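Local atomic coordinates of hypothetical protein ybaA (Shigella flexneri, PDB entry 2OKQ), a protein that is of unknown function and belongs to the DUF1428 family, with two protein chains in its assembly. Residues K40-E45 with S122-G127. Residues are numbered along the deposited sequence; the frame is centred on the assembly and turned at random. Where two conformers were deposited one is given.
Sequences KDAYRE and SMPFDG
Tyr-43 and Phe-125 touch, CE1 of Tyr-43 lying 3.7 Å from CD2 of Phe-125. That carbon of Phe-125 sits at the edge of the tyrosine ring, near its plane; with the planes inclined at 63° and the centroids 5.9 Å apart, the pair is oblique. Beside it, the ring of Pro-124 rests on the first turn of helix 40-56: its CG is 4.2 Å from CB of Ala-42 and 4.1 Å from N of Tyr-43. Alanine suits this place because its short methyl lets the proline ring approach the helix backbone, and proline because its ring is compact and apolar.

With CG anti to the backbone N (chi1 -175°), the tyrosine ring is carried out toward Phe-125. The CB of Met-123 lies 4.2 Å above the plane of the Phe-125 ring, displaced toward its rim. Farther out, Val-33 and Val-35 of strand 27-36 touch both aromatic rings, and Met-46 packs on Pro-124 and Phe-125. Tyrosine can be buried here because it offers Phe-125 an apolar edge while its hydroxyl hydrogen-bonds Glu-64 on strand 61-67.

No hydrogen bond joins 40-45 to 122-127; their contact is apolar, made by rings and a methyl rather than by directed bonds.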
loop_
_atom_site.group_PDB
_atom_site.type_symbol
_atom_site.label_atom_id
_atom_site.label_comp_id
_atom_site.label_asym_id
_atom_site.label_seq_id
_atom_site.Cartn_x
_atom_site.Cartn_y
_atom_site.Cartn_z
ATOM N N LYS A 40 14.165 7.559 -9.245
ATOM C CA LYS A 40 12.814 7.966 -8.874
ATOM C C LYS A 40 11.976 8.376 -10.082
ATOM O O LYS A 40 10.828 7.951 -10.215
ATOM C CB LYS A 40 12.857 9.096 -7.850
ATOM C CG LYS A 40 11.497 9.526 -7.338
ATOM C CD LYS A 40 11.637 10.543 -6.223
ATOM C CE LYS A 40 10.297 10.833 -5.578
ATOM N NZ LYS A 40 10.440 11.851 -4.511
ATOM N N ASP A 41 12.557 9.195 -10.959
ATOM C CA ASP A 41 11.857 9.672 -12.161
ATOM C C ASP A 41 11.574 8.543 -13.143
ATOM O O ASP A 41 10.474 8.452 -13.683
ATOM C CB ASP A 41 12.658 10.770 -12.863
ATOM C CG ASP A 41 12.518 12.109 -12.189
ATOM O OD1 ASP A 41 11.374 12.618 -12.097
ATOM O OD2 ASP A 41 13.552 12.667 -11.761
ATOM N N ALA A 42 12.567 7.687 -13.367
ATOM C CA ALA A 42 12.401 6.537 -14.246
ATOM C C ALA A 42 11.249 5.670 -13.753
ATOM O O ALA A 42 10.419 5.198 -14.539
ATOM C CB ALA A 42 13.687 5.725 -14.303
ATOM N N TYR A 43 11.208 5.474 -12.439
ATOM C CA TYR A 43 10.183 4.652 -11.829
ATOM C C TYR A 43 8.805 5.278 -12.004
ATOM O O TYR A 43 7.861 4.599 -12.407
ATOM C CB TYR A 43 10.490 4.408 -10.344
ATOM C CG TYR A 43 9.509 3.456 -9.726
ATOM C CD1 TYR A 43 9.728 2.083 -9.765
ATOM C CD2 TYR A 43 8.338 3.926 -9.126
ATOM C CE1 TYR A 43 8.802 1.193 -9.206
ATOM C CE2 TYR A 43 7.414 3.050 -8.564
ATOM C CZ TYR A 43 7.649 1.690 -8.613
ATOM O OH TYR A 43 6.732 0.824 -8.059
ATOM N N ARG A 44 8.693 6.570 -11.696
ATOM C CA ARG A 44 7.427 7.278 -11.803
ATOM C C ARG A 44 6.897 7.201 -13.234
ATOM O O ARG A 44 5.709 6.950 -13.443
ATOM C CB ARG A 44 7.572 8.729 -11.330
ATOM C CG ARG A 44 6.272 9.534 -11.336
ATOM C CD ARG A 44 6.402 10.853 -10.578
ATOM N NE ARG A 44 7.747 11.426 -10.667
ATOM C CZ ARG A 44 8.258 12.278 -9.780
ATOM N NH1 ARG A 44 7.539 12.667 -8.726
ATOM N NH2 ARG A 44 9.490 12.736 -9.943
ATOM N N GLU A 45 7.790 7.395 -14.209
ATOM C CA GLU A 45 7.429 7.297 -15.632
ATOM C C GLU A 45 6.936 5.907 -16.041
ATOM O O GLU A 45 5.940 5.787 -16.760
ATOM C CB GLU A 45 8.633 7.674 -16.510
ATOM C CG GLU A 45 9.082 9.125 -16.416
ATOM C CD GLU A 45 10.466 9.351 -17.022
ATOM O OE1 GLU A 45 10.696 8.926 -18.175
ATOM O OE2 GLU A 45 11.322 9.958 -16.342
ATOM N N SER A 122 12.138 -3.157 -18.773
ATOM C CA SER A 122 13.210 -2.244 -18.376
ATOM C C SER A 122 12.950 -1.724 -16.960
ATOM O O SER A 122 12.949 -0.511 -16.724
ATOM C CB SER A 122 13.329 -1.080 -19.368
ATOM O OG SER A 122 12.171 -0.257 -19.337
ATOM N N MET A 123 12.722 -2.656 -16.033
ATOM C CA MET A 123 12.423 -2.354 -14.625
ATOM C C MET A 123 13.550 -1.610 -13.920
ATOM O O MET A 123 14.653 -2.151 -13.773
ATOM C CB MET A 123 12.166 -3.644 -13.848
ATOM C CG MET A 123 10.818 -4.286 -14.079
ATOM S SD MET A 123 10.711 -5.833 -13.164
ATOM C CE MET A 123 11.777 -6.916 -14.126
ATOM N N PRO A 124 13.273 -0.380 -13.453
ATOM C CA PRO A 124 14.264 0.368 -12.687
ATOM C C PRO A 124 14.375 -0.112 -11.237
ATOM O O PRO A 124 14.658 0.690 -10.353
ATOM C CB PRO A 124 13.735 1.810 -12.730
ATOM C CG PRO A 124 12.502 1.787 -13.593
ATOM C CD PRO A 124 12.027 0.380 -13.616
ATOM N N PHE A 125 14.146 -1.403 -11.000
ATOM C CA PHE A 125 14.262 -1.998 -9.665
ATOM C C PHE A 125 14.493 -3.499 -9.743
ATOM O O PHE A 125 14.277 -4.119 -10.788
ATOM C CB PHE A 125 13.010 -1.722 -8.818
ATOM C CG PHE A 125 11.750 -2.337 -9.367
ATOM C CD1 PHE A 125 11.367 -3.624 -8.999
ATOM C CD2 PHE A 125 10.944 -1.628 -10.250
ATOM C CE1 PHE A 125 10.209 -4.183 -9.497
ATOM C CE2 PHE A 125 9.786 -2.187 -10.757
ATOM C CZ PHE A 125 9.420 -3.461 -10.377
ATOM N N ASP A 126 14.895 -4.081 -8.619
ATOM C CA ASP A 126 15.145 -5.509 -8.533
ATOM C C ASP A 126 13.857 -6.292 -8.259
ATOM O O ASP A 126 13.377 -6.353 -7.122
ATOM C CB ASP A 126 16.197 -5.794 -7.459
ATOM C CG ASP A 126 16.643 -7.247 -7.435
ATOM O OD1 ASP A 126 16.137 -8.065 -8.242
ATOM O OD2 ASP A 126 17.505 -7.576 -6.592
ATOM N N GLY A 127 13.330 -6.915 -9.314
ATOM C CA GLY A 127 12.108 -7.712 -9.240
ATOM C C GLY A 127 12.117 -8.818 -8.201
ATOM O O GLY A 127 11.064 -9.198 -7.698
#